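Local coordinates for protein CD1-2 antigen (PDB 3DBX) that probably presents lipid antigens to T cells, as other CD1 molecules do, holding them in a hydrophobic groove of its MHC class I-like domain, at residues 15-20 with 75-80; 41-44 with 49-52; 185-190 with 246-251; 212-217 with 239-244. One frame throughout, in Å; residues are numbered along the deposited sequence.

Interaction 1: residues 15-20 with 75-80; sequences LFYTLL and VGIRNT. With PLM (palmitic acid), chain F.
Ile77 drops its CD1 methyl between Tyr17 and Leu19, two side chains that rise from the same face of strand 15-20. The methyl lies 3.8 Å from Leu19 CD1 and 3.9 Å from Tyr17 CD1, oblique to the tyrosine ring. Ile77 holds CG1 anti to its backbone N (chi1 -162°), which carries CD1 down to the strand, and its side chain runs past that of Leu19 in the opposite direction. One helical turn on, Thr80 CG2 meets Leu19 CD2 at 3.9 Å, the two side chains crossing nearly at right angles. This close part is small and apolar. The hydroxyl of Thr80 turns back instead to Gly76 O at 2.7 Å, joining Thr80 N on the same carbonyl in the first turn of the helix, with Gly76 as N-cap. Away from the strand the contact gives way to lipid and then to solvent: Asn79 CB lies 3.7 Å from C3 of the bound palmitic acid, Val75 CB touches the chain further along, and Asn79 is partly exposed. Strand 12-21 belongs to the floor of the MHC-like groove, hydrogen-bonded between strands 27-35 and 97-107, while helix 77-89 forms part of one wall and Val75 reaches helix 156-180 across the groove.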
loop_
_atom_site.group_PDB
_atom_site.type_symbol
_atom_site.label_atom_id
_atom_site.label_comp_id
_atom_site.label_asym_id
_atom_site.label_seq_id
_atom_site.Cartn_x
_atom_site.Cartn_y
_atom_site.Cartn_z
ATOM N N LEU A 15 -4.751 -9.634 5.200
ATOM C CA LEU A 15 -5.302 -8.896 6.304
ATOM C C LEU A 15 -4.160 -8.102 6.946
ATOM O O LEU A 15 -3.079 -8.637 7.219
ATOM C CB LEU A 15 -5.890 -9.858 7.341
ATOM C CG LEU A 15 -7.116 -10.705 7.027
ATOM C CD1 LEU A 15 -7.310 -11.801 8.105
ATOM C CD2 LEU A 15 -8.357 -9.846 6.944
ATOM N N PHE A 16 -4.415 -6.829 7.198
ATOM C CA PHE A 16 -3.457 -5.923 7.829
ATOM C C PHE A 16 -4.140 -5.274 9.048
ATOM O O PHE A 16 -5.128 -4.586 8.878
ATOM C CB PHE A 16 -3.130 -4.797 6.826
ATOM C CG PHE A 16 -2.441 -5.266 5.585
ATOM C CD1 PHE A 16 -1.065 -5.242 5.499
ATOM C CD2 PHE A 16 -3.168 -5.739 4.503
ATOM C CE1 PHE A 16 -0.411 -5.696 4.337
ATOM C CE2 PHE A 16 -2.530 -6.199 3.344
ATOM C CZ PHE A 16 -1.165 -6.173 3.261
ATOM N N TYR A 17 -3.608 -5.447 10.247
ATOM C CA TYR A 17 -4.221 -4.879 11.456
ATOM C C TYR A 17 -3.184 -4.113 12.251
ATOM O O TYR A 17 -2.082 -4.602 12.408
ATOM C CB TYR A 17 -4.778 -5.980 12.358
ATOM C CG TYR A 17 -6.141 -6.458 11.959
ATOM C CD1 TYR A 17 -7.278 -5.987 12.594
ATOM C CD2 TYR A 17 -6.303 -7.359 10.917
ATOM C CE1 TYR A 17 -8.565 -6.423 12.212
ATOM C CE2 TYR A 17 -7.592 -7.800 10.522
ATOM C CZ TYR A 17 -8.703 -7.319 11.172
ATOM O OH TYR A 17 -9.965 -7.762 10.798
ATOM N N THR A 18 -3.570 -2.939 12.753
ATOM C CA THR A 18 -2.729 -2.080 13.613
ATOM C C THR A 18 -3.497 -1.801 14.908
ATOM O O THR A 18 -4.662 -1.346 14.894
ATOM C CB THR A 18 -2.383 -0.768 12.926
ATOM O OG1 THR A 18 -1.687 -1.049 11.705
ATOM C CG2 THR A 18 -1.514 0.118 13.800
ATOM N N LEU A 19 -2.859 -2.153 16.011
ATOM C CA LEU A 19 -3.414 -1.977 17.332
ATOM C C LEU A 19 -2.491 -0.981 18.026
ATOM O O LEU A 19 -1.381 -1.330 18.373
ATOM C CB LEU A 19 -3.427 -3.318 18.080
ATOM C CG LEU A 19 -4.541 -4.317 17.746
ATOM C CD1 LEU A 19 -4.502 -4.705 16.262
ATOM C CD2 LEU A 19 -4.481 -5.545 18.594
ATOM N N LEU A 20 -2.940 0.266 18.131
ATOM C CA LEU A 20 -2.203 1.326 18.804
ATOM C C LEU A 20 -2.737 1.452 20.210
ATOM O O LEU A 20 -3.860 1.934 20.452
ATOM C CB LEU A 20 -2.298 2.664 18.063
ATOM C CG LEU A 20 -1.804 3.933 18.793
ATOM C CD1 LEU A 20 -0.420 3.797 19.504
ATOM C CD2 LEU A 20 -1.800 5.110 17.816
ATOM N N VAL A 75 -9.247 -15.931 17.835
ATOM C CA VAL A 75 -8.165 -15.150 17.238
ATOM C C VAL A 75 -8.695 -13.811 16.710
ATOM O O VAL A 75 -7.994 -13.097 16.006
ATOM C CB VAL A 75 -7.429 -15.939 16.119
ATOM C CG1 VAL A 75 -6.929 -17.282 16.647
ATOM C CG2 VAL A 75 -8.333 -16.152 14.911
ATOM N N GLY A 76 -9.927 -13.478 17.092
ATOM C CA GLY A 76 -10.611 -12.269 16.649
ATOM C C GLY A 76 -10.049 -11.032 17.319
ATOM O O GLY A 76 -9.248 -11.138 18.246
ATOM N N ILE A 77 -10.472 -9.861 16.845
ATOM C CA ILE A 77 -9.869 -8.587 17.263
ATOM C C ILE A 77 -10.084 -8.315 18.753
ATOM O O ILE A 77 -9.155 -7.928 19.466
ATOM C CB ILE A 77 -10.305 -7.407 16.317
ATOM C CG1 ILE A 77 -9.371 -6.193 16.451
ATOM C CG2 ILE A 77 -11.809 -7.063 16.474
ATOM C CD1 ILE A 77 -7.885 -6.524 16.428
ATOM N N ARG A 78 -11.285 -8.605 19.236
ATOM C CA ARG A 78 -11.619 -8.423 20.641
ATOM C C ARG A 78 -10.698 -9.211 21.600
ATOM O O ARG A 78 -10.267 -8.679 22.634
ATOM C CB ARG A 78 -13.115 -8.723 20.867
ATOM C CG ARG A 78 -13.999 -7.564 20.395
ATOM C CD ARG A 78 -15.382 -8.002 19.941
ATOM N NE ARG A 78 -16.176 -6.866 19.454
ATOM C CZ ARG A 78 -16.157 -6.391 18.204
ATOM N NH1 ARG A 78 -15.393 -6.946 17.261
ATOM N NH2 ARG A 78 -16.923 -5.353 17.886
ATOM N N ASN A 79 -10.385 -10.462 21.258
ATOM C CA ASN A 79 -9.395 -11.233 22.019
ATOM C C ASN A 79 -7.974 -10.758 21.768
ATOM O O ASN A 79 -7.192 -10.629 22.708
ATOM C CB ASN A 79 -9.504 -12.731 21.738
ATOM C CG ASN A 79 -10.524 -13.437 22.641
ATOM O OD1 ASN A 79 -10.618 -13.170 23.842
ATOM N ND2 ASN A 79 -11.276 -14.357 22.057
ATOM N N THR A 80 -7.643 -10.496 20.502
ATOM C CA THR A 80 -6.308 -9.971 20.132
ATOM C C THR A 80 -5.908 -8.676 20.870
ATOM O O THR A 80 -4.790 -8.565 21.358
ATOM C CB THR A 80 -6.167 -9.753 18.601
ATOM O OG1 THR A 80 -6.579 -10.936 17.913
ATOM C CG2 THR A 80 -4.724 -9.449 18.239
HETATM C C1 PLM F . -6.218 -13.640 26.216
HETATM O O1 PLM F . -6.894 -12.583 26.137
HETATM O O2 PLM F . -5.368 -13.734 27.132
HETATM C C2 PLM F . -6.410 -14.786 25.238
HETATM C C3 PLM F . -7.023 -14.296 23.923
HETATM C C4 PLM F . -7.053 -15.387 22.856
HETATM C C5 PLM F . -5.799 -15.376 21.978
HETATM C C6 PLM F . -5.875 -14.390 20.809
HETATM C C7 PLM F . -4.512 -13.781 20.484
HETATM C C8 PLM F . -3.916 -14.373 19.220
HETATM C C9 PLM F . -3.164 -13.313 18.419
HETATM C CA PLM F . -2.662 -13.934 17.119
HETATM C CB PLM F . -2.752 -12.976 15.939
HETATM C CC PLM F . -4.031 -13.161 15.130
HETATM C CD PLM F . -3.822 -14.065 13.923
HETATM C CE PLM F . -5.168 -14.575 13.454
HETATM C CF PLM F . -5.343 -14.400 11.951
HETATM C CG PLM F . -6.803 -14.123 11.609
#

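Interaction 2: residues 41-44 with 49-52; sequences MVLD and NLNI. With NAG (2-acetamido-2-deoxy-beta-D-glucopyranose), chain D.
Val42 and Asn51 form the hydrogen-bonded pair of a short antiparallel hairpin, Val42 N giving to Asn51 O and Asn51 N to Val42 O, both at 2.8 Å. Toward the turn Asp44 N adds a nearly straight bond to Asn49 O. The Asn51 side chain leaves on the face it shares with Val42. Its CB rests 3.4 Å from Val42 O; OD1 lies 3.9 Å from Asp44 CB; and ND2 is bonded covalently to C1 of an N-acetylglucosamine. The sugar folds back over the first strand. Its amide N2 donates to Asp44 OD1 at 3.0 Å, and its acetyl methyl C8 packs on Val42 CG1 at 3.7 Å. A chi1 of -178° swings the Asp44 carboxylate out to take that bond; its other oxygen, OD2, is held by Thr47 within the turn. The opposite face is greasy: Met41 CB meets Leu50 CD2 at 3.9 Å and Met41 CG lies alongside Ile52 CG1, while Met41 and Leu50 also touch Leu70 of helix 66-71. The hairpin therefore keeps apolar side chains toward the helix and a glycan on its other face, where a carboxylate and a valine methyl probably limit how the first sugar can swing.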
loop_
_atom_site.group_PDB
_atom_site.type_symbol
_atom_site.label_atom_id
_atom_site.label_comp_id
_atom_site.label_asym_id
_atom_site.label_seq_id
_atom_site.Cartn_x
_atom_site.Cartn_y
_atom_site.Cartn_z
ATOM N N MET A 41 -12.918 -5.304 2.924
ATOM C CA MET A 41 -13.467 -4.969 4.232
ATOM C C MET A 41 -12.509 -4.009 4.899
ATOM O O MET A 41 -11.295 -4.123 4.731
ATOM C CB MET A 41 -13.603 -6.220 5.108
ATOM C CG MET A 41 -14.794 -7.071 4.776
ATOM S SD MET A 41 -15.052 -8.501 5.849
ATOM C CE MET A 41 -13.550 -9.442 5.555
ATOM N N VAL A 42 -13.044 -3.053 5.632
ATOM C CA VAL A 42 -12.195 -2.162 6.404
ATOM C C VAL A 42 -12.771 -2.074 7.813
ATOM O O VAL A 42 -13.981 -1.966 7.999
ATOM C CB VAL A 42 -12.050 -0.777 5.691
ATOM C CG1 VAL A 42 -11.723 0.360 6.640
ATOM C CG2 VAL A 42 -10.957 -0.866 4.622
ATOM N N LEU A 43 -11.910 -2.154 8.814
ATOM C CA LEU A 43 -12.387 -2.088 10.173
ATOM C C LEU A 43 -12.749 -0.629 10.475
ATOM O O LEU A 43 -11.960 0.271 10.173
ATOM C CB LEU A 43 -11.306 -2.629 11.119
ATOM C CG LEU A 43 -11.643 -2.707 12.614
ATOM C CD1 LEU A 43 -12.542 -3.878 12.848
ATOM C CD2 LEU A 43 -10.389 -2.820 13.501
ATOM N N ASP A 44 -13.930 -0.371 11.033
ATOM C CA ASP A 44 -14.243 1.007 11.429
ATOM C C ASP A 44 -13.632 1.289 12.795
ATOM O O ASP A 44 -13.949 0.589 13.754
ATOM C CB ASP A 44 -15.747 1.314 11.443
ATOM C CG ASP A 44 -16.030 2.773 11.807
ATOM O OD1 ASP A 44 -15.716 3.668 10.996
ATOM O OD2 ASP A 44 -16.542 3.039 12.917
ATOM N N ASN A 49 -16.598 -2.585 13.932
ATOM C CA ASN A 49 -17.280 -3.479 13.021
ATOM C C ASN A 49 -16.545 -3.474 11.668
ATOM O O ASN A 49 -15.818 -2.521 11.352
ATOM C CB ASN A 49 -18.776 -3.130 12.918
ATOM C CG ASN A 49 -19.519 -3.278 14.277
ATOM O OD1 ASN A 49 -19.480 -4.338 14.925
ATOM N ND2 ASN A 49 -20.206 -2.207 14.697
ATOM N N LEU A 50 -16.702 -4.552 10.905
ATOM C CA LEU A 50 -16.101 -4.659 9.582
ATOM C C LEU A 50 -17.019 -4.044 8.537
ATOM O O LEU A 50 -18.078 -4.594 8.242
ATOM C CB LEU A 50 -15.780 -6.124 9.253
ATOM C CG LEU A 50 -14.441 -6.533 9.876
ATOM C CD1 LEU A 50 -14.386 -8.001 10.221
ATOM C CD2 LEU A 50 -13.274 -6.153 8.986
ATOM N N ASN A 51 -16.635 -2.872 8.031
ATOM C CA ASN A 51 -17.310 -2.256 6.891
ATOM C C ASN A 51 -16.996 -3.079 5.642
ATOM O O ASN A 51 -15.855 -3.463 5.430
ATOM C CB ASN A 51 -16.847 -0.804 6.678
ATOM C CG ASN A 51 -17.585 0.201 7.553
ATOM O OD1 ASN A 51 -18.072 -0.140 8.640
ATOM N ND2 ASN A 51 -17.652 1.476 7.064
ATOM N N ILE A 52 -18.017 -3.372 4.845
ATOM C CA ILE A 52 -17.841 -3.976 3.523
ATOM C C ILE A 52 -17.750 -2.897 2.419
ATOM O O ILE A 52 -18.633 -2.035 2.315
ATOM C CB ILE A 52 -18.957 -4.976 3.245
ATOM C CG1 ILE A 52 -18.615 -6.298 3.924
ATOM C CG2 ILE A 52 -19.098 -5.212 1.766
ATOM C CD1 ILE A 52 -19.709 -6.804 4.807
HETATM C C1 NAG D . -18.081 2.597 7.904
HETATM C C2 NAG D . -17.214 3.852 7.621
HETATM C C3 NAG D . -17.767 5.106 8.313
HETATM C C4 NAG D . -19.242 5.333 7.955
HETATM C C5 NAG D . -20.052 4.049 8.203
HETATM C C6 NAG D . -21.442 4.172 7.581
HETATM C C7 NAG D . -14.867 3.044 7.345
HETATM C C8 NAG D . -13.448 3.402 7.690
HETATM N N2 NAG D . -15.823 3.704 8.027
HETATM O O3 NAG D . -16.976 6.233 7.976
HETATM O O4 NAG D . -19.780 6.444 8.663
HETATM O O5 NAG D . -19.451 2.886 7.636
HETATM O O6 NAG D . -22.365 3.321 8.230
HETATM O O7 NAG D . -15.094 2.189 6.489
#

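Interaction 3: residues 185-190 with 246-251; sequences LERRVP and DLTYQL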
loop_
_atom_site.group_PDB
_atom_site.type_symbol
_atom_site.label_atom_id
_atom_site.label_comp_id
_atom_site.label_asym_id
_atom_site.label_seq_id
_atom_site.Cartn_x
_atom_site.Cartn_y
_atom_site.Cartn_z
ATOM N N LEU A 185 -11.879 -7.229 -9.984
ATOM C CA LEU A 185 -10.718 -8.111 -10.177
ATOM C C LEU A 185 -10.291 -8.325 -11.638
ATOM O O LEU A 185 -9.098 -8.574 -11.893
ATOM C CB LEU A 185 -10.942 -9.455 -9.483
ATOM C CG LEU A 185 -11.373 -9.364 -8.010
ATOM C CD1 LEU A 185 -11.941 -10.689 -7.527
ATOM C CD2 LEU A 185 -10.203 -8.908 -7.134
ATOM N N GLU A 186 -11.223 -8.246 -12.606
ATOM C CA GLU A 186 -10.811 -8.329 -14.018
ATOM C C GLU A 186 -10.880 -7.024 -14.832
ATOM O O GLU A 186 -10.874 -7.069 -16.053
ATOM C CB GLU A 186 -11.538 -9.465 -14.757
ATOM C CG GLU A 186 -11.266 -10.841 -14.174
ATOM C CD GLU A 186 -12.066 -11.943 -14.844
ATOM O OE1 GLU A 186 -12.711 -11.717 -15.917
ATOM O OE2 GLU A 186 -12.029 -13.072 -14.288
ATOM N N ARG A 187 -10.943 -5.884 -14.155
ATOM C CA ARG A 187 -10.959 -4.589 -14.794
ATOM C C ARG A 187 -9.566 -4.410 -15.404
ATOM O O ARG A 187 -8.568 -4.870 -14.829
ATOM C CB ARG A 187 -11.256 -3.478 -13.764
ATOM C CG ARG A 187 -11.211 -2.033 -14.342
ATOM C CD ARG A 187 -11.627 -0.950 -13.290
ATOM N NE ARG A 187 -10.853 -1.129 -12.055
ATOM C CZ ARG A 187 -9.892 -0.313 -11.612
ATOM N NH1 ARG A 187 -9.588 0.808 -12.239
ATOM N NH2 ARG A 187 -9.282 -0.613 -10.483
ATOM N N ARG A 188 -9.513 -3.791 -16.584
ATOM C CA ARG A 188 -8.245 -3.500 -17.288
ATOM C C ARG A 188 -8.380 -2.101 -17.837
ATOM O O ARG A 188 -9.336 -1.811 -18.574
ATOM C CB ARG A 188 -8.001 -4.522 -18.431
ATOM C CG ARG A 188 -8.012 -5.962 -17.906
ATOM C CD ARG A 188 -7.798 -7.034 -18.936
ATOM N NE ARG A 188 -8.996 -7.266 -19.761
ATOM C CZ ARG A 188 -9.503 -8.462 -20.074
ATOM N NH1 ARG A 188 -8.940 -9.586 -19.613
ATOM N NH2 ARG A 188 -10.588 -8.532 -20.844
ATOM N N VAL A 189 -7.445 -1.222 -17.462
ATOM C CA VAL A 189 -7.414 0.146 -17.978
ATOM C C VAL A 189 -5.994 0.402 -18.497
ATOM O O VAL A 189 -5.047 0.325 -17.718
ATOM C CB VAL A 189 -7.659 1.179 -16.848
ATOM C CG1 VAL A 189 -7.597 2.527 -17.429
ATOM C CG2 VAL A 189 -9.049 0.954 -16.191
ATOM N N PRO A 190 -5.822 0.579 -19.828
ATOM C CA PRO A 190 -4.448 0.776 -20.349
ATOM C C PRO A 190 -3.782 2.096 -19.920
ATOM O O PRO A 190 -4.494 3.093 -19.681
ATOM C CB PRO A 190 -4.616 0.687 -21.874
ATOM C CG PRO A 190 -5.912 -0.069 -22.071
ATOM C CD PRO A 190 -6.797 0.433 -20.902
ATOM N N ASP A 246 -8.628 6.390 -7.613
ATOM C CA ASP A 246 -9.624 5.598 -8.369
ATOM C C ASP A 246 -9.178 4.164 -8.658
ATOM O O ASP A 246 -9.623 3.554 -9.625
ATOM C CB ASP A 246 -10.003 6.328 -9.677
ATOM C CG ASP A 246 -8.828 6.493 -10.656
ATOM O OD1 ASP A 246 -7.642 6.247 -10.316
ATOM O OD2 ASP A 246 -9.099 6.857 -11.826
ATOM N N LEU A 247 -8.277 3.641 -7.831
ATOM C CA LEU A 247 -7.628 2.361 -8.080
ATOM C C LEU A 247 -7.060 2.287 -9.501
ATOM O O LEU A 247 -7.367 1.357 -10.239
ATOM C CB LEU A 247 -8.594 1.176 -7.828
ATOM C CG LEU A 247 -7.982 -0.198 -7.543
ATOM C CD1 LEU A 247 -6.871 -0.103 -6.500
ATOM C CD2 LEU A 247 -9.033 -1.178 -7.076
ATOM N N THR A 248 -6.263 3.285 -9.885
ATOM C CA THR A 248 -5.343 3.168 -11.019
ATOM C C THR A 248 -3.934 3.551 -10.490
ATOM O O THR A 248 -3.787 3.941 -9.340
ATOM C CB THR A 248 -5.699 4.055 -12.193
ATOM O OG1 THR A 248 -5.727 5.401 -11.758
ATOM C CG2 THR A 248 -7.058 3.686 -12.847
ATOM N N TYR A 249 -2.899 3.435 -11.311
ATOM C CA TYR A 249 -1.535 3.676 -10.826
ATOM C C TYR A 249 -0.775 4.596 -11.786
ATOM O O TYR A 249 -1.228 4.823 -12.883
ATOM C CB TYR A 249 -0.783 2.343 -10.666
ATOM C CG TYR A 249 -1.374 1.436 -9.593
ATOM C CD1 TYR A 249 -0.985 1.566 -8.257
ATOM C CD2 TYR A 249 -2.333 0.473 -9.923
ATOM C CE1 TYR A 249 -1.513 0.748 -7.284
ATOM C CE2 TYR A 249 -2.889 -0.358 -8.937
ATOM C CZ TYR A 249 -2.477 -0.201 -7.628
ATOM O OH TYR A 249 -2.967 -0.997 -6.633
ATOM N N GLN A 250 0.381 5.106 -11.339
ATOM C CA GLN A 250 1.223 6.018 -12.080
ATOM C C GLN A 250 2.696 5.681 -11.752
ATOM O O GLN A 250 2.995 5.279 -10.660
ATOM C CB GLN A 250 1.035 7.403 -11.478
ATOM C CG GLN A 250 0.348 8.309 -12.362
ATOM C CD GLN A 250 0.225 9.678 -11.783
ATOM O OE1 GLN A 250 -0.798 10.029 -11.178
ATOM N NE2 GLN A 250 1.241 10.481 -11.999
ATOM N N LEU A 251 3.606 5.933 -12.676
ATOM C CA LEU A 251 5.029 5.593 -12.500
ATOM C C LEU A 251 5.760 6.633 -13.344
ATOM O O LEU A 251 5.223 7.096 -14.368
ATOM C CB LEU A 251 5.300 4.182 -13.117
ATOM C CG LEU A 251 6.656 3.494 -13.012
ATOM C CD1 LEU A 251 6.430 2.023 -13.316
ATOM C CD2 LEU A 251 7.584 4.037 -14.050
#
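Arg187 reaches across to the backbone carbonyl of Leu247 and holds that one oxygen with both terminal nitrogens, NH2 at 2.8 Å and NH1 at 3.0 Å. The grip is end-on, with the oxygen close to the guanidinium plane, but the two donors are not equivalent: NH2 lies in the carbonyl plane on a lone pair, whereas NH1 stands 44° above it. The arginine leaves the backbone extended and bends at chi3 (51°) to bring the guanidinium to its target. The turn that offers the carbonyl is braced from within by Thr248 OG1, which gives to Asp246 OD1 at 2.5 Å on the syn side of the carboxylate; outside the two segments, Asp246 OD2 pairs with a basic side chain of another protein chain. Packing around this centre is small in area but tight: Leu247 CG lies 3.2 Å from Arg187 NH2, closer than is comfortable, and that distance is doubtful. Thr248 CG2 lies at the guanidinium edge, and Tyr215 adds a cation-pi partner. This ties the linker after helix 182-185 to the turn entering strand 249-257, within the MHC class I-like heavy-chain fold of a groove domain followed by a membrane-proximal C1-set domain.

Interaction 4: residues 212-217 with 239-244; sequences TSFYPR and GTVLPN
A charged guanidinium laid flat on a valine is the odd feature here: Val241 CB sits 4.0 Å from Arg217 CZ, over the centre of one face of the planar group. The arginine chain is drawn out straight from CG to NE, which brings the guanidinium over the valine; its aliphatic part also runs by, with Arg217 CG 4.1 Å from Val241 CG1. The two side chains meet at a slant. Arg217 NH2 comes no nearer than 4.0 Å to Val241 O, and the pairing is one of packing at an exposed margin. The buried Phe214 brings CZ to the same Val241 CG1 at 4.2 Å, its ring inclined to the methyl, and the valine is thereby flanked by an aromatic ring and an arginine. Strand 249-257 runs between strands 204-214 and 236-243, which carry the two segments, in one sheet of the immunoglobulin C1-set sandwich; Tyr249 of that middle strand touches Phe214, Arg217 and Val241 alike. Ser213 and Phe214 together face Tyr249 in a G1 beta bulge, Ser213 taking the positive phi (79°) that such a bulge calls for, and the chain turns a corner there. Beyond it a cis peptide bond precedes Pro216, whose CB lies over the centre of the Tyr215 ring, 4.2 Å above its plane. The hydroxyl of Ser213 bonds to a basic side chain of the partner protein chain, and Pro243 O accepts from an aromatic side chain of that chain.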
loop_
_atom_site.group_PDB
_atom_site.type_symbol
_atom_site.label_atom_id
_atom_site.label_comp_id
_atom_site.label_asym_id
_atom_site.label_seq_id
_atom_site.Cartn_x
_atom_site.Cartn_y
_atom_site.Cartn_z
ATOM N N THR A 212 0.674 6.956 -16.736
ATOM C CA THR A 212 -0.449 7.224 -15.833
ATOM C C THR A 212 -1.657 6.319 -16.168
ATOM O O THR A 212 -1.660 5.635 -17.201
ATOM C CB THR A 212 -0.828 8.764 -15.899
ATOM O OG1 THR A 212 -1.247 9.087 -17.232
ATOM C CG2 THR A 212 0.393 9.641 -15.614
ATOM N N SER A 213 -2.632 6.253 -15.270
ATOM C CA SER A 213 -3.999 5.772 -15.577
ATOM C C SER A 213 -4.201 4.292 -15.668
ATOM O O SER A 213 -5.309 3.857 -16.045
ATOM C CB SER A 213 -4.578 6.441 -16.840
ATOM O OG SER A 213 -4.745 7.832 -16.607
ATOM N N PHE A 214 -3.194 3.494 -15.298
ATOM C CA PHE A 214 -3.262 2.070 -15.631
ATOM C C PHE A 214 -3.714 1.123 -14.520
ATOM O O PHE A 214 -3.463 1.341 -13.340
ATOM C CB PHE A 214 -1.934 1.575 -16.210
ATOM C CG PHE A 214 -0.758 1.743 -15.278
ATOM C CD1 PHE A 214 -0.006 2.894 -15.312
ATOM C CD2 PHE A 214 -0.378 0.710 -14.432
ATOM C CE1 PHE A 214 1.141 3.035 -14.476
ATOM C CE2 PHE A 214 0.703 0.834 -13.582
ATOM C CZ PHE A 214 1.463 2.015 -13.589
ATOM N N TYR A 215 -4.375 0.048 -14.924
ATOM C CA TYR A 215 -4.739 -0.978 -13.955
ATOM C C TYR A 215 -4.784 -2.294 -14.737
ATOM O O TYR A 215 -5.311 -2.324 -15.840
ATOM C CB TYR A 215 -6.110 -0.654 -13.301
ATOM C CG TYR A 215 -6.465 -1.677 -12.237
ATOM C CD1 TYR A 215 -7.271 -2.766 -12.529
ATOM C CD2 TYR A 215 -5.926 -1.578 -10.956
ATOM C CE1 TYR A 215 -7.559 -3.737 -11.561
ATOM C CE2 TYR A 215 -6.209 -2.538 -9.973
ATOM C CZ TYR A 215 -7.024 -3.610 -10.283
ATOM O OH TYR A 215 -7.299 -4.542 -9.298
ATOM N N PRO A 216 -4.273 -3.399 -14.169
ATOM C CA PRO A 216 -3.700 -3.633 -12.847
ATOM C C PRO A 216 -2.285 -3.039 -12.654
ATOM O O PRO A 216 -1.741 -2.426 -13.566
ATOM C CB PRO A 216 -3.723 -5.169 -12.723
ATOM C CG PRO A 216 -3.689 -5.679 -14.142
ATOM C CD PRO A 216 -4.428 -4.643 -14.951
ATOM N N ARG A 217 -1.715 -3.242 -11.473
ATOM C CA ARG A 217 -0.469 -2.607 -11.062
ATOM C C ARG A 217 0.800 -3.008 -11.818
ATOM O O ARG A 217 1.692 -2.152 -11.994
ATOM C CB ARG A 217 -0.246 -2.895 -9.567
ATOM C CG ARG A 217 0.815 -1.991 -8.862
ATOM C CD ARG A 217 0.971 -2.466 -7.418
ATOM N NE ARG A 217 1.678 -1.501 -6.560
ATOM C CZ ARG A 217 3.002 -1.444 -6.396
ATOM N NH1 ARG A 217 3.802 -2.262 -7.079
ATOM N NH2 ARG A 217 3.539 -0.542 -5.568
ATOM N N GLY A 239 11.055 4.738 -11.290
ATOM C CA GLY A 239 10.497 5.060 -9.991
ATOM C C GLY A 239 9.595 3.954 -9.479
ATOM O O GLY A 239 9.443 2.885 -10.098
ATOM N N THR A 240 8.990 4.233 -8.333
ATOM C CA THR A 240 8.088 3.315 -7.688
ATOM C C THR A 240 6.708 3.659 -8.231
ATOM O O THR A 240 6.480 4.782 -8.692
ATOM C CB THR A 240 8.164 3.476 -6.156
ATOM O OG1 THR A 240 9.515 3.274 -5.727
ATOM C CG2 THR A 240 7.310 2.462 -5.444
ATOM N N VAL A 241 5.821 2.677 -8.228
ATOM C CA VAL A 241 4.469 2.862 -8.708
ATOM C C VAL A 241 3.689 3.606 -7.619
ATOM O O VAL A 241 3.883 3.336 -6.434
ATOM C CB VAL A 241 3.831 1.500 -9.037
ATOM C CG1 VAL A 241 2.437 1.670 -9.500
ATOM C CG2 VAL A 241 4.636 0.786 -10.165
ATOM N N LEU A 242 2.841 4.560 -8.014
ATOM C CA LEU A 242 2.118 5.415 -7.053
ATOM C C LEU A 242 0.647 5.213 -7.270
ATOM O O LEU A 242 0.241 5.067 -8.411
ATOM C CB LEU A 242 2.435 6.899 -7.304
ATOM C CG LEU A 242 3.877 7.419 -7.358
ATOM C CD1 LEU A 242 3.924 8.714 -8.153
ATOM C CD2 LEU A 242 4.466 7.609 -5.996
ATOM N N PRO A 243 -0.157 5.221 -6.194
ATOM C CA PRO A 243 -1.597 5.040 -6.377
ATOM C C PRO A 243 -2.352 6.348 -6.673
ATOM O O PRO A 243 -2.011 7.423 -6.160
ATOM C CB PRO A 243 -2.052 4.518 -5.004
ATOM C CG PRO A 243 -1.126 5.127 -4.019
ATOM C CD PRO A 243 0.203 5.349 -4.761
ATOM N N ASN A 244 -3.399 6.213 -7.479
ATOM C CA ASN A 244 -4.465 7.212 -7.648
ATOM C C ASN A 244 -5.682 6.836 -6.786
ATOM O O ASN A 244 -5.825 5.683 -6.407
ATOM C CB ASN A 244 -4.837 7.229 -9.138
ATOM C CG ASN A 244 -3.664 7.629 -10.034
ATOM O OD1 ASN A 244 -2.896 8.514 -9.694
ATOM N ND2 ASN A 244 -3.549 6.995 -11.202
#

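How the interactions relate
Interactions 1 and 2 belong to the MHC-like groove and touch each other, Tyr17 OH lying 4.1 Å from Leu50 CD2; both are largely buried and reach the same eight-stranded sheet. Interaction 1 is purely apolar between floor and wall, while interaction 2, at the sheet's edge, adds strand pairing and a glycan. Interactions 3 and 4 lie in or beside the immunoglobulin domain, their centres about 7 Å apart, and share the sheet through strand 249-257, with Gln250 O 2.7 Å from Leu242 N. Interaction 3 is polar and partly exposed; interaction 4 is packing that runs from a buried phenylalanine to an exposed arginine. Centres of interactions 1 and 3 are about 30 Å apart.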